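Long-range contacts in citryl-spermidine/3,4-dihydroxybenzoyl-citryl-spermidine:spermidine ligase (PDB 3TO3), which catalyses the ATP-dependent condensation of spermidine with citryl-spermidine intermediates, a step in the biosynthesis of the siderophore petrobactin: residues L153-I158 and D277-Q282; R343-K348 and P452-L457; D383-N388 and L445-G450. All coordinates share one frame; numbering follows the deposited sequence.

Contact 1 (L153-I158 and D277-Q282); sequences LENHLI and DYCAQQ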
loop_
_atom_site.group_PDB
_atom_site.type_symbol
_atom_site.label_atom_id
_atom_site.label_comp_id
_atom_site.label_asym_id
_atom_site.label_seq_id
_atom_site.Cartn_x
_atom_site.Cartn_y
_atom_site.Cartn_z
ATOM N N LEU B 153 26.391 -17.953 4.831
ATOM C CA LEU B 153 25.249 -18.803 4.480
ATOM C C LEU B 153 23.882 -18.149 4.697
ATOM O O LEU B 153 22.967 -18.366 3.897
ATOM C CB LEU B 153 25.306 -20.126 5.222
ATOM C CG LEU B 153 26.248 -21.157 4.618
ATOM C CD1 LEU B 153 26.524 -22.253 5.627
ATOM C CD2 LEU B 153 25.615 -21.710 3.343
ATOM N N GLU B 154 23.724 -17.381 5.776
ATOM C CA GLU B 154 22.447 -16.719 6.002
ATOM C C GLU B 154 22.040 -15.988 4.729
ATOM O O GLU B 154 20.909 -16.143 4.272
ATOM C CB GLU B 154 22.474 -15.751 7.195
ATOM C CG GLU B 154 22.249 -16.395 8.573
ATOM C CD GLU B 154 20.767 -16.622 8.935
ATOM O OE1 GLU B 154 19.869 -16.136 8.214
ATOM O OE2 GLU B 154 20.504 -17.289 9.969
ATOM N N ASN B 155 22.957 -15.206 4.155
ATOM C CA ASN B 155 22.628 -14.424 2.954
ATOM C C ASN B 155 22.763 -15.173 1.628
ATOM O O ASN B 155 22.215 -14.747 0.610
ATOM C CB ASN B 155 23.430 -13.123 2.903
ATOM C CG ASN B 155 23.218 -12.266 4.142
ATOM O OD1 ASN B 155 24.025 -12.281 5.084
ATOM N ND2 ASN B 155 22.112 -11.533 4.160
ATOM N N HIS B 156 23.461 -16.302 1.631
ATOM C CA HIS B 156 23.539 -17.089 0.403
ATOM C C HIS B 156 22.437 -18.149 0.216
ATOM O O HIS B 156 22.239 -18.645 -0.902
ATOM C CB HIS B 156 24.962 -17.607 0.136
ATOM C CG HIS B 156 25.906 -16.524 -0.302
ATOM N ND1 HIS B 156 25.845 -15.946 -1.555
ATOM C CD2 HIS B 156 26.906 -15.886 0.357
ATOM C CE1 HIS B 156 26.777 -15.011 -1.652
ATOM N NE2 HIS B 156 27.435 -14.956 -0.507
ATOM N N LEU B 157 21.654 -18.436 1.260
ATOM C CA LEU B 157 20.500 -19.276 0.987
ATOM C C LEU B 157 19.398 -18.297 0.686
ATOM O O LEU B 157 18.769 -17.719 1.576
ATOM C CB LEU B 157 20.074 -20.061 2.226
ATOM C CG LEU B 157 21.072 -20.822 3.074
ATOM C CD1 LEU B 157 20.357 -21.189 4.373
ATOM C CD2 LEU B 157 21.578 -22.042 2.325
ATOM N N ILE B 158 19.112 -18.190 -0.591
ATOM C CA ILE B 158 18.149 -17.223 -1.063
ATOM C C ILE B 158 16.789 -17.848 -1.363
ATOM O O ILE B 158 15.905 -17.174 -1.861
ATOM C CB ILE B 158 18.715 -16.426 -2.251
ATOM C CG1 ILE B 158 18.791 -17.323 -3.499
ATOM C CG2 ILE B 158 20.111 -15.788 -1.854
ATOM C CD1 ILE B 158 19.191 -16.568 -4.722
ATOM N N ASP B 277 28.118 -0.668 10.725
ATOM C CA ASP B 277 27.318 -1.130 9.604
ATOM C C ASP B 277 26.602 -2.432 9.975
ATOM O O ASP B 277 27.123 -3.263 10.712
ATOM C CB ASP B 277 28.218 -1.380 8.398
ATOM C CG ASP B 277 28.718 -0.099 7.777
ATOM O OD1 ASP B 277 27.967 0.891 7.771
ATOM O OD2 ASP B 277 29.868 -0.068 7.309
ATOM N N TYR B 278 25.396 -2.591 9.467
ATOM C CA TYR B 278 24.637 -3.791 9.716
ATOM C C TYR B 278 24.255 -4.417 8.397
ATOM O O TYR B 278 24.314 -3.798 7.327
ATOM C CB TYR B 278 23.391 -3.503 10.562
ATOM C CG TYR B 278 23.702 -3.209 12.015
ATOM C CD1 TYR B 278 23.496 -4.164 12.993
ATOM C CD2 TYR B 278 24.224 -1.970 12.406
ATOM C CE1 TYR B 278 23.791 -3.904 14.321
ATOM C CE2 TYR B 278 24.515 -1.696 13.728
ATOM C CZ TYR B 278 24.302 -2.674 14.680
ATOM O OH TYR B 278 24.590 -2.421 15.998
ATOM N N CYS B 279 23.866 -5.669 8.477
ATOM C CA CYS B 279 23.494 -6.391 7.292
ATOM C C CYS B 279 22.328 -7.315 7.656
ATOM O O CYS B 279 22.351 -7.944 8.710
ATOM C CB CYS B 279 24.708 -7.186 6.859
ATOM S SG CYS B 279 24.459 -8.091 5.397
ATOM N N ALA B 280 21.301 -7.381 6.818
ATOM C CA ALA B 280 20.118 -8.194 7.131
ATOM C C ALA B 280 20.415 -9.670 7.084
ATOM O O ALA B 280 21.242 -10.090 6.294
ATOM C CB ALA B 280 18.950 -7.892 6.162
ATOM N N GLN B 281 19.716 -10.437 7.924
ATOM C CA GLN B 281 19.637 -11.903 7.822
ATOM C C GLN B 281 18.423 -12.352 6.982
ATOM O O GLN B 281 17.754 -11.529 6.368
ATOM C CB GLN B 281 19.544 -12.507 9.214
ATOM C CG GLN B 281 20.672 -12.060 10.116
ATOM C CD GLN B 281 20.706 -12.814 11.445
ATOM O OE1 GLN B 281 19.765 -12.732 12.241
ATOM N NE2 GLN B 281 21.799 -13.549 11.688
ATOM N N GLN B 282 18.133 -13.650 6.966
ATOM C CA GLN B 282 16.988 -14.173 6.224
ATOM C C GLN B 282 15.695 -13.492 6.602
ATOM O O GLN B 282 14.776 -13.434 5.798
ATOM C CB GLN B 282 16.812 -15.665 6.488
ATOM C CG GLN B 282 17.735 -16.574 5.686
ATOM C CD GLN B 282 17.518 -18.045 6.016
ATOM O OE1 GLN B 282 16.979 -18.790 5.199
ATOM N NE2 GLN B 282 17.922 -18.467 7.231
HETATM O O HOH W 1 15.991 -19.329 2.484
#
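Glu154 bends at its second torsion (chi2 -83°), which swings CD out of the extended line; its side chain crosses that of Gln282, extended beyond CG (chi2 179°), at about a right angle. One oxygen, OE1 of Glu154, takes two donors from the same residue, arriving from opposite faces of the carboxylate plane. The backbone N of Gln282 meets OE1 of Glu154 at 3.3 Å, nearly in line with the C-O bond, and NE2 of Gln282 comes in at 3.2 Å from OE1 of Glu154, well above the carboxylate plane. The methylene CG of Gln282 rests against the same oxygen. One residue on, Asn155 ND2 gives a short, straight bond of 2.7 Å to Ala280 O, lying in the Asn155 amide plane, and also bonds to Tyr183 O, so this nitrogen donates to two backbone carbonyls. At the amide oxygen of Gln282 a water donates to OE1 (2.9 Å from the water oxygen) and weakly to Leu157 O; OE1 also accepts from Asn388 ND2. The contact thus ties the C-terminal turn of helix 150-156 to the end of strand 278-280, where the chain runs into the ATP-binding residues Ser283 to Arg285. Glu154 at its amide nitrogen and Asn388 at its amide oxygen probably fix the orientation of the Gln282 amide. Glu154 thereby probably helps to place a side chain that lies about 5 Å from ATP and bonds to Asn388 of the ATP pocket; the paired N-H donors would be expected to favour a charged carboxylate.

Contact 2 (R343-K348 and P452-L457); sequences RVILLK and PVRIAL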
loop_
_atom_site.group_PDB
_atom_site.type_symbol
_atom_site.label_atom_id
_atom_site.label_comp_id
_atom_site.label_asym_id
_atom_site.label_seq_id
_atom_site.Cartn_x
_atom_site.Cartn_y
_atom_site.Cartn_z
ATOM N N ARG B 343 24.400 -29.410 25.432
ATOM C CA ARG B 343 25.126 -28.153 25.294
ATOM C C ARG B 343 24.383 -27.208 24.349
ATOM O O ARG B 343 24.988 -26.451 23.592
ATOM C CB ARG B 343 26.562 -28.409 24.826
ATOM C CG ARG B 343 27.384 -29.270 25.795
ATOM C CD ARG B 343 28.569 -29.914 25.106
ATOM N NE ARG B 343 29.264 -28.996 24.213
ATOM C CZ ARG B 343 29.809 -29.356 23.056
ATOM N NH1 ARG B 343 29.738 -30.620 22.647
ATOM N NH2 ARG B 343 30.430 -28.456 22.310
ATOM N N VAL B 344 23.057 -27.267 24.422
ATOM C CA VAL B 344 22.189 -26.369 23.700
ATOM C C VAL B 344 22.544 -24.902 23.931
ATOM O O VAL B 344 22.834 -24.502 25.048
ATOM C CB VAL B 344 20.752 -26.571 24.186
ATOM C CG1 VAL B 344 19.828 -25.581 23.507
ATOM C CG2 VAL B 344 20.318 -28.002 23.907
ATOM N N ILE B 345 22.531 -24.106 22.862
ATOM C CA ILE B 345 22.753 -22.665 22.952
ATOM C C ILE B 345 21.402 -21.977 22.815
ATOM O O ILE B 345 20.653 -22.316 21.919
ATOM C CB ILE B 345 23.607 -22.180 21.788
ATOM C CG1 ILE B 345 24.962 -22.863 21.800
ATOM C CG2 ILE B 345 23.743 -20.651 21.786
ATOM C CD1 ILE B 345 25.615 -22.829 20.435
ATOM N N LEU B 346 21.068 -21.049 23.712
ATOM C CA LEU B 346 19.872 -20.213 23.512
ATOM C C LEU B 346 20.323 -18.784 23.255
ATOM O O LEU B 346 20.911 -18.183 24.136
ATOM C CB LEU B 346 18.971 -20.251 24.742
ATOM C CG LEU B 346 18.427 -21.620 25.135
ATOM C CD1 LEU B 346 17.505 -21.445 26.300
ATOM C CD2 LEU B 346 17.696 -22.277 24.014
ATOM N N LEU B 347 20.093 -18.227 22.067
ATOM C CA LEU B 347 20.599 -16.868 21.857
ATOM C C LEU B 347 19.602 -15.953 22.572
ATOM O O LEU B 347 18.434 -15.829 22.173
ATOM C CB LEU B 347 20.659 -16.525 20.366
ATOM C CG LEU B 347 21.524 -17.458 19.531
ATOM C CD1 LEU B 347 21.411 -17.114 18.071
ATOM C CD2 LEU B 347 23.006 -17.393 20.017
ATOM N N LYS B 348 20.080 -15.275 23.608
ATOM C CA LYS B 348 19.172 -14.611 24.515
ATOM C C LYS B 348 18.725 -13.299 23.893
ATOM O O LYS B 348 19.560 -12.566 23.355
ATOM C CB LYS B 348 19.828 -14.367 25.877
ATOM C CG LYS B 348 20.125 -15.631 26.689
ATOM C CD LYS B 348 20.715 -15.263 28.073
ATOM C CE LYS B 348 21.570 -16.398 28.697
ATOM N NZ LYS B 348 22.977 -16.538 28.170
ATOM N N PRO B 452 27.852 -32.788 12.987
ATOM C CA PRO B 452 26.943 -32.046 13.868
ATOM C C PRO B 452 27.403 -32.097 15.320
ATOM O O PRO B 452 27.655 -33.181 15.848
ATOM C CB PRO B 452 25.598 -32.764 13.672
ATOM C CG PRO B 452 25.727 -33.426 12.271
ATOM C CD PRO B 452 27.167 -33.871 12.258
ATOM N N VAL B 453 27.467 -30.929 15.955
ATOM C CA VAL B 453 27.946 -30.779 17.323
ATOM C C VAL B 453 26.816 -30.493 18.319
ATOM O O VAL B 453 26.646 -31.215 19.307
ATOM C CB VAL B 453 29.082 -29.732 17.432
ATOM C CG1 VAL B 453 29.549 -29.593 18.876
ATOM C CG2 VAL B 453 30.257 -30.149 16.545
ATOM N N ARG B 454 26.109 -29.383 18.099
ATOM C CA ARG B 454 25.102 -28.900 19.022
ATOM C C ARG B 454 24.132 -27.954 18.290
ATOM O O ARG B 454 24.387 -27.556 17.143
ATOM C CB ARG B 454 25.783 -28.225 20.231
ATOM C CG ARG B 454 26.567 -26.964 19.867
ATOM C CD ARG B 454 27.774 -26.783 20.744
ATOM N NE ARG B 454 27.468 -26.101 21.997
ATOM C CZ ARG B 454 28.117 -25.033 22.447
ATOM N NH1 ARG B 454 29.109 -24.497 21.742
ATOM N NH2 ARG B 454 27.765 -24.498 23.600
ATOM N N ILE B 455 23.002 -27.648 18.935
ATOM C CA ILE B 455 21.979 -26.775 18.366
ATOM C C ILE B 455 21.861 -25.404 19.073
ATOM O O ILE B 455 22.041 -25.286 20.290
ATOM C CB ILE B 455 20.611 -27.483 18.365
ATOM C CG1 ILE B 455 19.732 -26.902 17.274
ATOM C CG2 ILE B 455 19.946 -27.413 19.723
ATOM C CD1 ILE B 455 20.396 -27.005 15.899
ATOM N N ALA B 456 21.572 -24.360 18.310
ATOM C CA ALA B 456 21.364 -23.037 18.894
ATOM C C ALA B 456 19.977 -22.608 18.502
ATOM O O ALA B 456 19.574 -22.822 17.368
ATOM C CB ALA B 456 22.371 -22.052 18.376
ATOM N N LEU B 457 19.233 -22.035 19.441
ATOM C CA LEU B 457 17.827 -21.708 19.201
ATOM C C LEU B 457 17.631 -20.225 19.367
ATOM O O LEU B 457 18.336 -19.577 20.148
ATOM C CB LEU B 457 16.919 -22.483 20.153
ATOM C CG LEU B 457 17.137 -23.998 20.119
ATOM C CD1 LEU B 457 16.781 -24.611 21.447
ATOM C CD2 LEU B 457 16.334 -24.615 18.986
#
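Arg454 meets Arg343 at the backbone of the latter: NE of Arg454 donates to Arg343 O at 3.0 Å, close to the guanidinium plane of Arg454, with a weak second bond from NH2 of Arg454 to the same carbonyl. Ile345 CG1 lies over one face of that guanidinium, offset toward its rim. The side chain of Arg343 is modelled in two conformations; in one of them its guanidinium stacks over the opposite face despite the like charge, an arrangement that remains doubtful. Arg454 gets there by bending at chi2 and chi3, its CG lying between the backbone N and carbonyl carbon (chi1 65°). Beyond the arginines the two segments run side by side as parallel strands of the mixed sheet, Ile345 opposite Ala456 and Leu346 opposite Leu457. Ile345 N bonds to Ile455 O at 2.9 Å, Ile345 O accepts from Leu457 N, and Leu347 N reaches Leu457 O. On the face of Ile345, its CB packs on Ala456 CB at 3.6 Å; on the other face Leu457 CD1 lies 3.6 Å from Leu346 CD2 and 3.8 Å from Val344 CG1. Val453 and Arg454 together face Val446 in a classic beta bulge on the other side of strand 451-457, where strand 443-448 continues the sheet. Further out, Glu382 is a long, weak ion-pair partner for NH1 of Arg454, and Tyr377 packs on Ile345. Leu346 is covered by Leu328 and Val332 of helix 315-333, while Val344 and Ile455 meet Pro424 and Ala421 of helix 410-432.

Contact 3 (D383-N388 and L445-G450); sequences DAVPFN and LVHKEG. With ATP (adenosine-5'-triphosphate), chain E.
His447 lies beneath the backbone of Asp383, with Asp383 O above one face of its imidazole, offset toward the rim and 3.6 Å from CD2 of His447. CB of Asp383 approaches the same ring, 3.8 Å from NE2 of His447, while the carboxylate leads away and takes the N-H of Ala384 at OD1 of Asp383, on the anti side and somewhat out of the carboxylate plane. A chi1 of 68° puts CG of His447 between its backbone N and carbonyl carbon, on the side of strand 383-386. Trp404 adds a ring contact at about 50°. On the same face as His447, Val385 and Leu445 lie side by side and point the same way, CG1 of Val385 3.9 Å from CB of Leu445. Ala384 and Val446 occupy the opposite face as a non-hydrogen-bonded pair. The pairing joins strands 383-386 and 443-448 of the mixed sheet in antiparallel fashion: Asp383 N and O both bond to His447, with His447 N to Asp383 O at 2.8 Å, and Val385 N and O both bond to Leu445. Helix 150-156 packs on strand 383-386, Leu153 against Val385, and helix 410-432 lies against Phe387 and Leu445. Past the strand, Asn388, a residue of the ATP pocket, reaches the adenine, its CB 3.4 Å from N6 of ATP and its ND2 3.4 Å from N7 of ATP. Both imidazole nitrogens have partners: ND1 of His447 accepts from Gly450 N, 2.9 Å away and well out of the ring plane, and a water in that plane joins NE2 to Ala384 O, bridging the two strands.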
loop_
_atom_site.group_PDB
_atom_site.type_symbol
_atom_site.label_atom_id
_atom_site.label_comp_id
_atom_site.label_asym_id
_atom_site.label_seq_id
_atom_site.Cartn_x
_atom_site.Cartn_y
_atom_site.Cartn_z
ATOM N N ASP B 383 31.806 -24.129 13.156
ATOM C CA ASP B 383 31.048 -23.129 12.385
ATOM C C ASP B 383 29.548 -23.413 12.525
ATOM O O ASP B 383 29.146 -24.309 13.280
ATOM C CB ASP B 383 31.470 -23.079 10.907
ATOM C CG ASP B 383 31.376 -21.656 10.303
ATOM O OD1 ASP B 383 30.535 -20.821 10.760
ATOM O OD2 ASP B 383 32.162 -21.377 9.366
ATOM N N ALA B 384 28.717 -22.659 11.813
ATOM C CA ALA B 384 27.283 -22.749 12.024
ATOM C C ALA B 384 26.553 -22.568 10.722
ATOM O O ALA B 384 26.993 -21.819 9.860
ATOM C CB ALA B 384 26.812 -21.677 13.034
ATOM N N VAL B 385 25.421 -23.241 10.593
ATOM C CA VAL B 385 24.601 -23.097 9.410
ATOM C C VAL B 385 23.147 -22.957 9.865
ATOM O O VAL B 385 22.716 -23.642 10.779
ATOM C CB VAL B 385 24.800 -24.342 8.442
ATOM C CG1 VAL B 385 24.582 -25.634 9.176
ATOM C CG2 VAL B 385 23.853 -24.286 7.285
ATOM N N PRO B 386 22.379 -22.078 9.212
ATOM C CA PRO B 386 20.940 -22.016 9.498
ATOM C C PRO B 386 20.278 -23.348 9.221
ATOM O O PRO B 386 20.598 -24.004 8.230
ATOM C CB PRO B 386 20.415 -20.967 8.518
ATOM C CG PRO B 386 21.560 -20.607 7.621
ATOM C CD PRO B 386 22.824 -21.012 8.301
ATOM N N PHE B 387 19.344 -23.745 10.068
ATOM C CA PHE B 387 18.854 -25.106 10.003
ATOM C C PHE B 387 18.144 -25.428 8.684
ATOM O O PHE B 387 18.338 -26.502 8.139
ATOM C CB PHE B 387 18.021 -25.451 11.226
ATOM C CG PHE B 387 17.787 -26.919 11.414
ATOM C CD1 PHE B 387 18.657 -27.673 12.166
ATOM C CD2 PHE B 387 16.700 -27.544 10.828
ATOM C CE1 PHE B 387 18.432 -29.026 12.361
ATOM C CE2 PHE B 387 16.485 -28.884 11.010
ATOM C CZ PHE B 387 17.349 -29.628 11.789
ATOM N N ASN B 388 17.367 -24.498 8.142
ATOM C CA ASN B 388 16.807 -24.721 6.810
ATOM C C ASN B 388 17.874 -24.800 5.689
ATOM O O ASN B 388 17.607 -25.264 4.590
ATOM C CB ASN B 388 15.729 -23.689 6.469
ATOM C CG ASN B 388 16.277 -22.271 6.379
ATOM O OD1 ASN B 388 17.099 -21.847 7.199
ATOM N ND2 ASN B 388 15.807 -21.523 5.386
ATOM N N LEU B 445 22.348 -24.994 13.288
ATOM C CA LEU B 445 23.231 -26.133 13.571
ATOM C C LEU B 445 24.652 -25.666 13.752
ATOM O O LEU B 445 25.189 -24.977 12.890
ATOM C CB LEU B 445 23.189 -27.197 12.476
ATOM C CG LEU B 445 24.114 -28.400 12.695
ATOM C CD1 LEU B 445 23.600 -29.275 13.832
ATOM C CD2 LEU B 445 24.204 -29.220 11.404
ATOM N N VAL B 446 25.248 -26.009 14.889
ATOM C CA VAL B 446 26.674 -25.806 15.076
ATOM C C VAL B 446 27.396 -27.104 14.716
ATOM O O VAL B 446 27.000 -28.190 15.143
ATOM C CB VAL B 446 26.996 -25.430 16.509
ATOM C CG1 VAL B 446 28.510 -25.224 16.680
ATOM C CG2 VAL B 446 26.244 -24.179 16.874
ATOM N N HIS B 447 28.435 -26.998 13.899
ATOM C CA HIS B 447 29.059 -28.192 13.350
ATOM C C HIS B 447 30.569 -28.027 13.301
ATOM O O HIS B 447 31.098 -26.910 13.410
ATOM C CB HIS B 447 28.520 -28.463 11.942
ATOM C CG HIS B 447 28.944 -27.437 10.934
ATOM N ND1 HIS B 447 30.183 -27.462 10.327
ATOM C CD2 HIS B 447 28.304 -26.349 10.439
ATOM C CE1 HIS B 447 30.288 -26.431 9.503
ATOM N NE2 HIS B 447 29.166 -25.736 9.559
ATOM N N LYS B 448 31.282 -29.136 13.150
ATOM C CA LYS B 448 32.731 -29.047 12.974
ATOM C C LYS B 448 33.048 -29.693 11.633
ATOM O O LYS B 448 32.971 -30.928 11.473
ATOM C CB LYS B 448 33.419 -29.776 14.131
ATOM C CG LYS B 448 34.888 -29.529 14.264
ATOM C CD LYS B 448 35.359 -29.982 15.637
ATOM C CE LYS B 448 34.407 -29.491 16.740
ATOM N NZ LYS B 448 35.141 -28.901 17.917
ATOM N N GLU B 449 33.407 -28.863 10.659
ATOM C CA GLU B 449 33.589 -29.381 9.312
ATOM C C GLU B 449 32.437 -30.332 8.915
ATOM O O GLU B 449 32.679 -31.418 8.364
ATOM C CB GLU B 449 34.950 -30.075 9.171
ATOM C CG GLU B 449 36.155 -29.152 9.328
ATOM C CD GLU B 449 37.477 -29.901 9.101
ATOM O OE1 GLU B 449 37.681 -30.983 9.713
ATOM O OE2 GLU B 449 38.311 -29.423 8.296
ATOM N N GLY B 450 31.199 -29.925 9.214
ATOM C CA GLY B 450 30.017 -30.665 8.808
ATOM C C GLY B 450 29.558 -31.777 9.736
ATOM O O GLY B 450 28.498 -32.359 9.533
HETATM P PB ATP E . 11.809 -13.276 12.434
HETATM O O1B ATP E . 12.059 -11.835 12.064
HETATM O O2B ATP E . 10.669 -13.354 13.414
HETATM O O3B ATP E . 13.122 -13.899 13.037
HETATM P PA ATP E . 10.219 -13.828 10.300
HETATM O O1A ATP E . 9.845 -12.367 10.452
HETATM O O2A ATP E . 9.088 -14.769 10.702
HETATM O O3A ATP E . 11.466 -14.136 11.175
HETATM O "O5'" ATP E . 10.583 -14.055 8.789
HETATM C "C5'" ATP E . 11.505 -15.011 8.418
HETATM C "C4'" ATP E . 11.492 -15.419 7.055
HETATM O "O4'" ATP E . 12.159 -16.720 6.922
HETATM C "C3'" ATP E . 10.103 -15.620 6.583
HETATM O "O3'" ATP E . 9.844 -14.794 5.515
HETATM C "C2'" ATP E . 10.038 -17.039 6.187
HETATM O "O2'" ATP E . 9.245 -17.204 5.089
HETATM C "C1'" ATP E . 11.465 -17.348 5.887
HETATM N N9 ATP E . 11.791 -18.745 5.779
HETATM C C8 ATP E . 12.459 -19.283 4.744
HETATM N N7 ATP E . 12.588 -20.597 4.976
HETATM C C5 ATP E . 12.011 -20.902 6.160
HETATM C C6 ATP E . 11.862 -22.097 6.878
HETATM N N6 ATP E . 12.389 -23.319 6.335
HETATM N N1 ATP E . 11.219 -22.075 8.068
HETATM C C2 ATP E . 10.729 -20.918 8.560
HETATM N N3 ATP E . 10.855 -19.750 7.891
HETATM C C4 ATP E . 11.490 -19.709 6.690
HETATM O O HOH W 2 29.338 -23.042 8.403
#

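All three contacts reach the same mixed sheet. Contacts 2 and 3, centres 10 Å apart, share the hairpin of strands 443-448 and 451-457: Val446 N lies 2.9 Å from Arg454 O, and Val446 O 2.9 Å from Val453 N. Contact 3 is nested within the loop that contact 2 closes. Contact 1, 15 Å from contact 3 between centres, touches it through Leu157 CD1 and Pro386 CG at 3.5 Å and through a probable hydrogen bond of 3.0 Å from Asn388 ND2 to Gln282 OE1. Asn388 touches the adenine, and the Gln282 side chain lies about 5 Å from ATP, whereas contact 2 stands back, with the Leu347 side chain about 10 Å from the nucleotide.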